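PDB 4PIC: protein-arginine-phosphatase from Geobacillus stearothermophilus, which removes phosphate from phosphoarginine residues in proteins and probably counteracts the protein arginine kinase McsB. Local coordinates for residues R4-C9 with T77-M82; T10-R15 with R64-K69; D114-F119 with R130-T135. All blocks are in the same frame, centred on the assembly; numbering follows the deposited sequence.

Contact 1 (R4-C9 with T77-M82); sequences RILFVC and THVLAM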
loop_
_atom_site.group_PDB
_atom_site.type_symbol
_atom_site.label_atom_id
_atom_site.label_comp_id
_atom_site.label_asym_id
_atom_site.label_seq_id
_atom_site.Cartn_x
_atom_site.Cartn_y
_atom_site.Cartn_z
ATOM N N ARG A 4 -12.276 -9.191 18.045
ATOM C CA ARG A 4 -10.905 -9.250 17.565
ATOM C C ARG A 4 -10.638 -8.018 16.707
ATOM O O ARG A 4 -11.045 -7.939 15.542
ATOM C CB ARG A 4 -10.639 -10.561 16.815
ATOM C CG ARG A 4 -10.678 -11.789 17.742
ATOM C CD ARG A 4 -10.624 -13.112 16.979
ATOM N NE ARG A 4 -11.822 -13.336 16.173
ATOM C CZ ARG A 4 -12.938 -13.904 16.623
ATOM N NH1 ARG A 4 -13.023 -14.304 17.887
ATOM N NH2 ARG A 4 -13.976 -14.065 15.814
ATOM N N ILE A 5 -9.978 -7.047 17.328
ATOM C CA ILE A 5 -9.801 -5.729 16.740
ATOM C C ILE A 5 -8.433 -5.644 16.080
ATOM O O ILE A 5 -7.409 -5.851 16.732
ATOM C CB ILE A 5 -9.871 -4.639 17.819
ATOM C CG1 ILE A 5 -11.167 -4.766 18.635
ATOM C CG2 ILE A 5 -9.738 -3.258 17.195
ATOM C CD1 ILE A 5 -12.440 -4.714 17.811
ATOM N N LEU A 6 -8.425 -5.336 14.786
ATOM C CA LEU A 6 -7.204 -5.205 14.004
ATOM C C LEU A 6 -7.038 -3.758 13.551
ATOM O O LEU A 6 -7.846 -3.244 12.781
ATOM C CB LEU A 6 -7.285 -6.121 12.781
ATOM C CG LEU A 6 -6.068 -6.067 11.863
ATOM C CD1 LEU A 6 -4.857 -6.641 12.571
ATOM C CD2 LEU A 6 -6.338 -6.808 10.560
ATOM N N PHE A 7 -6.004 -3.091 14.053
ATOM C CA PHE A 7 -5.731 -1.715 13.632
ATOM C C PHE A 7 -4.734 -1.721 12.484
ATOM O O PHE A 7 -3.780 -2.490 12.507
ATOM C CB PHE A 7 -5.148 -0.880 14.769
ATOM C CG PHE A 7 -6.107 -0.621 15.896
ATOM C CD1 PHE A 7 -7.197 0.220 15.714
ATOM C CD2 PHE A 7 -5.897 -1.178 17.145
ATOM C CE1 PHE A 7 -8.074 0.482 16.763
ATOM C CE2 PHE A 7 -6.769 -0.916 18.198
ATOM C CZ PHE A 7 -7.851 -0.083 18.003
ATOM N N VAL A 8 -4.957 -0.870 11.490
ATOM C CA VAL A 8 -4.142 -0.907 10.273
ATOM C C VAL A 8 -3.657 0.476 9.812
ATOM O O VAL A 8 -4.449 1.412 9.723
ATOM C CB VAL A 8 -4.922 -1.566 9.115
ATOM C CG1 VAL A 8 -4.054 -1.600 7.849
ATOM C CG2 VAL A 8 -5.372 -2.973 9.486
ATOM N N CYS A 9 -2.355 0.604 9.535
ATOM C CA CYS A 9 -1.807 1.753 8.809
ATOM C C CYS A 9 -0.909 1.208 7.709
ATOM O O CYS A 9 -1.141 0.101 7.260
ATOM C CB CYS A 9 -1.095 2.760 9.722
ATOM S SG CYS A 9 0.313 2.150 10.672
ATOM N N THR A 77 -12.714 -9.434 13.825
ATOM C CA THR A 77 -14.134 -9.136 13.770
ATOM C C THR A 77 -14.326 -7.713 13.250
ATOM O O THR A 77 -15.339 -7.396 12.628
ATOM C CB THR A 77 -14.810 -9.281 15.146
ATOM O OG1 THR A 77 -14.202 -8.381 16.083
ATOM C CG2 THR A 77 -14.664 -10.711 15.663
ATOM N N HIS A 78 -13.344 -6.853 13.517
ATOM C CA HIS A 78 -13.389 -5.465 13.056
ATOM C C HIS A 78 -12.004 -5.044 12.620
ATOM O O HIS A 78 -11.040 -5.204 13.382
ATOM C CB HIS A 78 -13.836 -4.519 14.177
ATOM C CG HIS A 78 -15.171 -4.860 14.757
ATOM N ND1 HIS A 78 -15.382 -5.982 15.527
ATOM C CD2 HIS A 78 -16.361 -4.220 14.686
ATOM C CE1 HIS A 78 -16.649 -6.027 15.896
ATOM N NE2 HIS A 78 -17.265 -4.966 15.404
ATOM N N VAL A 79 -11.911 -4.510 11.408
ATOM C CA VAL A 79 -10.664 -3.969 10.899
ATOM C C VAL A 79 -10.812 -2.467 10.937
ATOM O O VAL A 79 -11.663 -1.898 10.253
ATOM C CB VAL A 79 -10.382 -4.444 9.469
ATOM C CG1 VAL A 79 -9.044 -3.881 8.984
ATOM C CG2 VAL A 79 -10.388 -5.975 9.412
ATOM N N LEU A 80 -10.008 -1.829 11.777
ATOM C CA LEU A 80 -10.144 -0.407 12.035
ATOM C C LEU A 80 -8.933 0.323 11.478
ATOM O O LEU A 80 -7.826 0.273 12.034
ATOM C CB LEU A 80 -10.337 -0.135 13.537
ATOM C CG LEU A 80 -11.576 -0.808 14.135
ATOM C CD1 LEU A 80 -11.729 -0.490 15.635
ATOM C CD2 LEU A 80 -12.822 -0.381 13.376
ATOM N N ALA A 81 -9.160 0.986 10.354
ATOM C CA ALA A 81 -8.111 1.673 9.629
ATOM C C ALA A 81 -7.838 3.046 10.236
ATOM O O ALA A 81 -8.735 3.699 10.764
ATOM C CB ALA A 81 -8.502 1.818 8.152
HETATM N N MSE A 82 -6.597 3.505 10.122
HETATM C CA MSE A 82 -6.246 4.818 10.650
HETATM C C MSE A 82 -6.819 5.949 9.798
HETATM O O MSE A 82 -7.088 7.038 10.302
HETATM C CB MSE A 82 -4.717 4.964 10.794
HETATM C CG MSE A 82 -4.070 3.992 11.800
HETATM SE SE MSE A 82 -4.626 4.194 13.650
HETATM C CE MSE A 82 -6.225 3.123 13.638
#
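Leu6 and Val79 lie side by side in the two inner strands of a four-stranded parallel sheet of order 2-1-3-4, the core of the low molecular weight phosphatase fold. From Ile5 opposite His78 to Val8 opposite Ala81 the register runs without a bulge. Its backbone bonds include Leu80 N to Leu6 O, at 2.8 Å. Ile5, Phe7, His78 and Leu80 share one face; there CG2 of Ile5 meets CD1 of Leu80 at 3.7 Å, while Phe7 and Leu80 lie side by side, pointing the same way, and both touch Leu140 of helix 123-150. On the other face CG2 of Val8 touches CG1 of Val79.

At the catalytic end, Met82, present as selenomethionine, folds its side chain across the end of the neighbouring strand. Its CB approaches Val8 O, and its CG comes closer, 3.3 Å from the same oxygen, while also touching CB of the nucleophile Cys9 at 3.8 Å. A bend at chi2 (-63°) sets SE against Leu133, and one at chi3 (85°) turns CE back to CD1 of Phe7, 3.7 Å away.

At the far end Arg4 O accepts both Thr77 N and His78 N, and a side chain adds to the pairing: Thr77 OG1 accepts Arg4 N at 2.9 Å and is hydrogen-bonded to His78 ND1, in the plane of the imidazole, at 2.7 Å.

Contact 2 (T10-R15 with R64-K69); sequences TGNTCR and RSSQLK. With PO4 (phosphate ion), chain C.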
loop_
_atom_site.group_PDB
_atom_site.type_symbol
_atom_site.label_atom_id
_atom_site.label_comp_id
_atom_site.label_asym_id
_atom_site.label_seq_id
_atom_site.Cartn_x
_atom_site.Cartn_y
_atom_site.Cartn_z
ATOM N N THR A 10 0.107 1.945 7.268
ATOM C CA THR A 10 0.940 1.433 6.178
ATOM C C THR A 10 2.133 0.651 6.697
ATOM O O THR A 10 2.295 -0.535 6.368
ATOM C CB THR A 10 1.394 2.532 5.199
ATOM O OG1 THR A 10 0.230 3.132 4.616
ATOM C CG2 THR A 10 2.284 1.949 4.083
ATOM N N GLY A 11 2.977 1.299 7.498
ATOM C CA GLY A 11 4.221 0.686 7.935
ATOM C C GLY A 11 4.114 -0.107 9.229
ATOM O O GLY A 11 5.036 -0.851 9.576
ATOM N N ASN A 12 2.989 0.041 9.932
ATOM C CA ASN A 12 2.766 -0.614 11.225
ATOM C C ASN A 12 3.910 -0.320 12.200
ATOM O O ASN A 12 4.372 -1.216 12.917
ATOM C CB ASN A 12 2.582 -2.120 11.039
ATOM C CG ASN A 12 2.087 -2.822 12.296
ATOM O OD1 ASN A 12 2.539 -3.932 12.613
ATOM N ND2 ASN A 12 1.152 -2.195 13.016
ATOM N N THR A 13 4.365 0.933 12.209
ATOM C CA THR A 13 5.385 1.376 13.175
ATOM C C THR A 13 4.935 2.594 13.976
ATOM O O THR A 13 5.472 2.866 15.050
ATOM C CB THR A 13 6.746 1.718 12.519
ATOM O OG1 THR A 13 6.564 2.746 11.539
ATOM C CG2 THR A 13 7.361 0.489 11.864
ATOM N N CYS A 14 3.944 3.321 13.466
ATOM C CA CYS A 14 3.556 4.580 14.087
ATOM C C CYS A 14 2.108 4.603 14.600
ATOM O O CYS A 14 1.866 4.308 15.769
ATOM C CB CYS A 14 3.900 5.741 13.153
ATOM S SG CYS A 14 5.685 5.789 12.791
ATOM N N ARG A 15 1.136 4.924 13.751
ATOM C CA ARG A 15 -0.231 5.062 14.253
ATOM C C ARG A 15 -0.871 3.761 14.717
ATOM O O ARG A 15 -1.380 3.700 15.830
ATOM C CB ARG A 15 -1.147 5.768 13.249
ATOM C CG ARG A 15 -0.812 7.248 13.059
ATOM C CD ARG A 15 -1.634 7.845 11.934
ATOM N NE ARG A 15 -1.171 7.395 10.625
ATOM C CZ ARG A 15 -1.567 7.928 9.476
ATOM N NH1 ARG A 15 -2.432 8.936 9.477
ATOM N NH2 ARG A 15 -1.086 7.464 8.334
ATOM N N ARG A 64 6.073 -5.657 17.464
ATOM C CA ARG A 64 6.794 -6.102 16.271
ATOM C C ARG A 64 5.903 -5.841 15.075
ATOM O O ARG A 64 4.771 -6.323 15.042
ATOM C CB ARG A 64 7.065 -7.609 16.315
ATOM C CG ARG A 64 7.402 -8.180 17.677
ATOM C CD ARG A 64 8.896 -8.215 17.903
ATOM N NE ARG A 64 9.505 -6.907 17.684
ATOM C CZ ARG A 64 10.662 -6.523 18.206
ATOM N NH1 ARG A 64 11.345 -7.345 18.989
ATOM N NH2 ARG A 64 11.130 -5.311 17.950
ATOM N N SER A 65 6.408 -5.106 14.086
ATOM C CA SER A 65 5.603 -4.802 12.902
ATOM C C SER A 65 5.238 -6.066 12.124
ATOM O O SER A 65 5.982 -7.054 12.140
ATOM C CB SER A 65 6.320 -3.809 11.993
ATOM O OG SER A 65 7.466 -4.377 11.377
ATOM N N SER A 66 4.071 -6.038 11.484
ATOM C CA SER A 66 3.582 -7.162 10.694
ATOM C C SER A 66 2.982 -6.647 9.397
ATOM O O SER A 66 2.265 -5.650 9.393
ATOM C CB SER A 66 2.485 -7.927 11.442
ATOM O OG SER A 66 2.866 -8.248 12.764
ATOM N N GLN A 67 3.280 -7.331 8.297
ATOM C CA GLN A 67 2.571 -7.095 7.047
ATOM C C GLN A 67 1.156 -7.658 7.132
ATOM O O GLN A 67 0.960 -8.822 7.497
ATOM C CB GLN A 67 3.327 -7.749 5.886
ATOM C CG GLN A 67 2.554 -7.816 4.573
ATOM C CD GLN A 67 2.231 -6.448 4.006
ATOM O OE1 GLN A 67 3.113 -5.597 3.865
ATOM N NE2 GLN A 67 0.957 -6.236 3.669
ATOM N N LEU A 68 0.173 -6.834 6.785
ATOM C CA LEU A 68 -1.218 -7.243 6.719
ATOM C C LEU A 68 -1.432 -8.338 5.684
ATOM O O LEU A 68 -1.095 -8.170 4.508
ATOM C CB LEU A 68 -2.103 -6.042 6.385
ATOM C CG LEU A 68 -3.588 -6.331 6.207
ATOM C CD1 LEU A 68 -4.179 -6.871 7.504
ATOM C CD2 LEU A 68 -4.327 -5.072 5.771
ATOM N N LYS A 69 -2.004 -9.448 6.131
ATOM C CA LYS A 69 -2.265 -10.586 5.261
ATOM C C LYS A 69 -3.689 -11.082 5.429
ATOM O O LYS A 69 -4.375 -10.707 6.380
ATOM C CB LYS A 69 -1.267 -11.712 5.550
ATOM C CG LYS A 69 0.172 -11.356 5.215
ATOM C CD LYS A 69 1.034 -12.598 5.048
ATOM C CE LYS A 69 2.319 -12.283 4.296
ATOM N NZ LYS A 69 3.172 -11.304 5.028
HETATM P P PO4 C . 1.913 5.262 7.707
HETATM O O1 PO4 C . 2.660 3.994 8.034
HETATM O O2 PO4 C . 2.435 5.837 6.413
HETATM O O3 PO4 C . 0.451 4.985 7.600
HETATM O O4 PO4 C . 2.196 6.256 8.807
#
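Asn12 and Ser65 bring two irregular segments together with CA atoms 5.3 Å apart, Asn12 holding a left-handed helical conformation (phi 53°, psi 42°) within the P-loop, the C-X5-R phosphate-binding turn that runs from the nucleophile Cys9 to Arg15.

The bond that joins the segments uses a side-chain amide. Asn12 CG stands anti to the backbone N (chi1 -169°), and OD1 accepts Ser66 N at 2.8 Å, in the amide plane and on a lone pair. The same oxygen lies 3.2 Å from Ser65 CA. At its other branch, ND2 donates to Ser16 OG and Ser35 OG, so both ends of the amide are gripped and its rotation is fixed. Ser65 adds CB, which packs against Asn12 O at 3.4 Å, while its OG turns elsewhere, to Ala41 O and Ser44 N.

Asn12 is thus placed to act as second-shell support, probably helping to shape the turn whose neighbouring backbone N-H groups bind the phosphate ion. Gly11 N reaches PO4 O1 at 2.8 Å. Oxygen O3 is shared by Thr10 N, at 3.1 Å, and Arg15 NH2, at 3.0 Å; O3 lies at the edge of the guanidinium, in its plane. The loop probably binds the substrate as in related phosphatases, and Thr13 is important for substrate discrimination.

The P-loop leads from strand 3-9 into helix 15-25. Residues 64-69 lead into helix 70-75, with Leu68 touching Leu6 and Val8 of the inner strand 3-9 and Ile90 of helix 84-93.

Contact 3 (D114-F119 with R130-T135); sequences DIADPF and RDELET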
loop_
_atom_site.group_PDB
_atom_site.type_symbol
_atom_site.label_atom_id
_atom_site.label_comp_id
_atom_site.label_asym_id
_atom_site.label_seq_id
_atom_site.Cartn_x
_atom_site.Cartn_y
_atom_site.Cartn_z
ATOM N N ASP A 114 -9.422 11.200 9.584
ATOM C CA ASP A 114 -8.177 10.448 9.616
ATOM C C ASP A 114 -7.415 10.792 10.874
ATOM O O ASP A 114 -7.445 11.935 11.336
ATOM C CB ASP A 114 -7.304 10.797 8.408
ATOM C CG ASP A 114 -7.927 10.386 7.093
ATOM O OD1 ASP A 114 -8.880 9.592 7.119
ATOM O OD2 ASP A 114 -7.446 10.855 6.040
ATOM N N ILE A 115 -6.710 9.807 11.417
ATOM C CA ILE A 115 -5.814 10.061 12.537
ATOM C C ILE A 115 -4.636 10.888 12.016
ATOM O O ILE A 115 -4.126 10.622 10.921
ATOM C CB ILE A 115 -5.313 8.744 13.162
ATOM C CG1 ILE A 115 -6.493 7.927 13.698
ATOM C CG2 ILE A 115 -4.269 9.017 14.248
ATOM C CD1 ILE A 115 -7.305 8.648 14.756
ATOM N N ALA A 116 -4.232 11.908 12.770
ATOM C CA ALA A 116 -3.111 12.765 12.368
ATOM C C ALA A 116 -1.888 11.954 11.942
ATOM O O ALA A 116 -1.491 11.015 12.631
ATOM C CB ALA A 116 -2.740 13.717 13.497
ATOM N N ASP A 117 -1.291 12.332 10.811
ATOM C CA ASP A 117 -0.099 11.667 10.290
ATOM C C ASP A 117 1.165 12.429 10.678
ATOM O O ASP A 117 1.392 13.544 10.202
ATOM C CB ASP A 117 -0.180 11.580 8.762
ATOM C CG ASP A 117 0.855 10.644 8.175
ATOM O OD1 ASP A 117 1.807 10.268 8.884
ATOM O OD2 ASP A 117 0.731 10.286 6.987
ATOM N N PRO A 118 2.012 11.830 11.530
ATOM C CA PRO A 118 3.243 12.554 11.867
ATOM C C PRO A 118 4.233 12.680 10.701
ATOM O O PRO A 118 5.103 13.556 10.744
ATOM C CB PRO A 118 3.854 11.706 12.987
ATOM C CG PRO A 118 2.726 10.943 13.560
ATOM C CD PRO A 118 1.816 10.647 12.382
ATOM N N PHE A 119 4.092 11.829 9.684
ATOM C CA PHE A 119 5.056 11.751 8.577
ATOM C C PHE A 119 6.473 11.566 9.103
ATOM O O PHE A 119 7.421 12.147 8.573
ATOM C CB PHE A 119 5.001 12.996 7.676
ATOM C CG PHE A 119 3.682 13.202 6.985
ATOM C CD1 PHE A 119 2.787 14.153 7.449
ATOM C CD2 PHE A 119 3.343 12.461 5.859
ATOM C CE1 PHE A 119 1.568 14.354 6.820
ATOM C CE2 PHE A 119 2.120 12.657 5.220
ATOM C CZ PHE A 119 1.235 13.607 5.702
ATOM N N ARG A 130 -1.592 10.493 19.196
ATOM C CA ARG A 130 -1.889 9.711 20.387
ATOM C C ARG A 130 -3.142 10.227 21.089
ATOM O O ARG A 130 -3.976 9.448 21.537
ATOM C CB ARG A 130 -0.710 9.719 21.362
ATOM C CG ARG A 130 -0.935 8.805 22.564
ATOM C CD ARG A 130 -0.083 9.246 23.742
ATOM N NE ARG A 130 -0.530 10.548 24.226
ATOM C CZ ARG A 130 0.229 11.410 24.896
ATOM N NH1 ARG A 130 1.497 11.125 25.180
ATOM N NH2 ARG A 130 -0.285 12.570 25.278
ATOM N N ASP A 131 -3.273 11.546 21.197
ATOM C CA ASP A 131 -4.389 12.143 21.913
ATOM C C ASP A 131 -5.698 11.877 21.181
ATOM O O ASP A 131 -6.710 11.571 21.809
ATOM C CB ASP A 131 -4.165 13.645 22.094
ATOM C CG ASP A 131 -3.066 13.958 23.095
ATOM O OD1 ASP A 131 -2.767 13.092 23.947
ATOM O OD2 ASP A 131 -2.511 15.077 23.035
ATOM N N GLU A 132 -5.665 11.974 19.858
ATOM C CA GLU A 132 -6.835 11.644 19.043
ATOM C C GLU A 132 -7.214 10.193 19.274
ATOM O O GLU A 132 -8.384 9.866 19.486
ATOM C CB GLU A 132 -6.562 11.858 17.550
ATOM C CG GLU A 132 -6.453 13.317 17.097
ATOM C CD GLU A 132 -6.007 13.444 15.651
ATOM O OE1 GLU A 132 -5.648 12.411 15.046
ATOM O OE2 GLU A 132 -5.999 14.578 15.118
ATOM N N LEU A 133 -6.212 9.321 19.233
ATOM C CA LEU A 133 -6.437 7.893 19.418
ATOM C C LEU A 133 -6.955 7.572 20.809
ATOM O O LEU A 133 -7.823 6.720 20.962
ATOM C CB LEU A 133 -5.151 7.114 19.162
ATOM C CG LEU A 133 -4.717 7.014 17.712
ATOM C CD1 LEU A 133 -3.294 6.469 17.635
ATOM C CD2 LEU A 133 -5.691 6.117 16.962
ATOM N N GLU A 134 -6.438 8.243 21.830
ATOM C CA GLU A 134 -6.898 7.971 23.186
ATOM C C GLU A 134 -8.398 8.248 23.301
ATOM O O GLU A 134 -9.159 7.443 23.859
ATOM C CB GLU A 134 -6.121 8.780 24.233
ATOM C CG GLU A 134 -6.641 8.566 25.642
ATOM C CD GLU A 134 -5.577 8.693 26.716
ATOM O OE1 GLU A 134 -4.692 9.570 26.604
ATOM O OE2 GLU A 134 -5.640 7.907 27.688
ATOM N N THR A 135 -8.823 9.383 22.750
ATOM C CA THR A 135 -10.227 9.763 22.793
ATOM C C THR A 135 -11.086 8.738 22.078
ATOM O O THR A 135 -12.105 8.280 22.611
ATOM C CB THR A 135 -10.429 11.143 22.153
ATOM O OG1 THR A 135 -9.674 12.111 22.896
ATOM C CG2 THR A 135 -11.909 11.521 22.161
#
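Ala116 and Glu132 join the loop carrying the probable proton donor, Asp117, to the long C-terminal helix 123-150 of the low molecular weight phosphatase fold. Glu132 reaches out from the helix with CG anti to the carbonyl carbon (chi1 -71°) and an extended chain beyond it. This brings its carboxylate to the loop backbone, where OE1 takes Ala116 N on its syn lone pair. The bond is short, 2.7 Å, and almost straight, with 175° at the hydrogen. Ala116 CB lies beside the same group, 3.5 Å from OE1 and 3.7 Å from OE2, so the methyl group touches both oxygens.

Ile115 and Glu132 slide past each other in opposite directions: the end of the isoleucine comes up to the helix as the glutamate chain extends to the loop. Their closest side-chain approach, CG2 to OE1, is 3.7 Å. Ile115 also meets Leu133 at about a right angle, its CD1 set 3.7 Å from Leu133 CD2. Leu133 carries the apolar layer onward to Met18, Ala19 and Leu22 of helix 15-25. One residue of the helix thus pins the loop backbone by a polar bond and the next receives its apolar side chain, a pairing consistent with the helix holding this loop in place, while Asp117 makes no contact with residues 130-135; its OD2 forms a long, weak ion pair with Arg15 NH2.

Asp117 itself has its CB directed away from the helix. Its carboxylate closes an Asx turn, OD1 accepting Phe119 N at 2.9 Å from well above the carboxylate plane. The other oxygen, OD2, sits over one face of the Phe119 ring, 3.3 Å above its plane and displaced toward the rim.

In the fold
The three contacts meet around the bound phosphate, about 3 Å from the Cys9 side chain (nearest atoms). The centres of contacts 1 and 2 are about 11 Å apart; CG of Met82 packs on CB of Arg15 at 3.7 Å, and on the other side of the sheet CD2 of Leu6 meets CD1 of Leu68. Contact 3, centred about 15 Å from contact 1 and 16 Å from contact 2, is tied to both through Ile115: its N donates to Met82 O at 3.0 Å, and its O accepts Arg15 NH1 at 2.8 Å. The sheet end bearing Cys9, the P-loop and the Asp117 loop are linked, with Arg15 bonded to the phosphate by NH2 and to the loop by NH1.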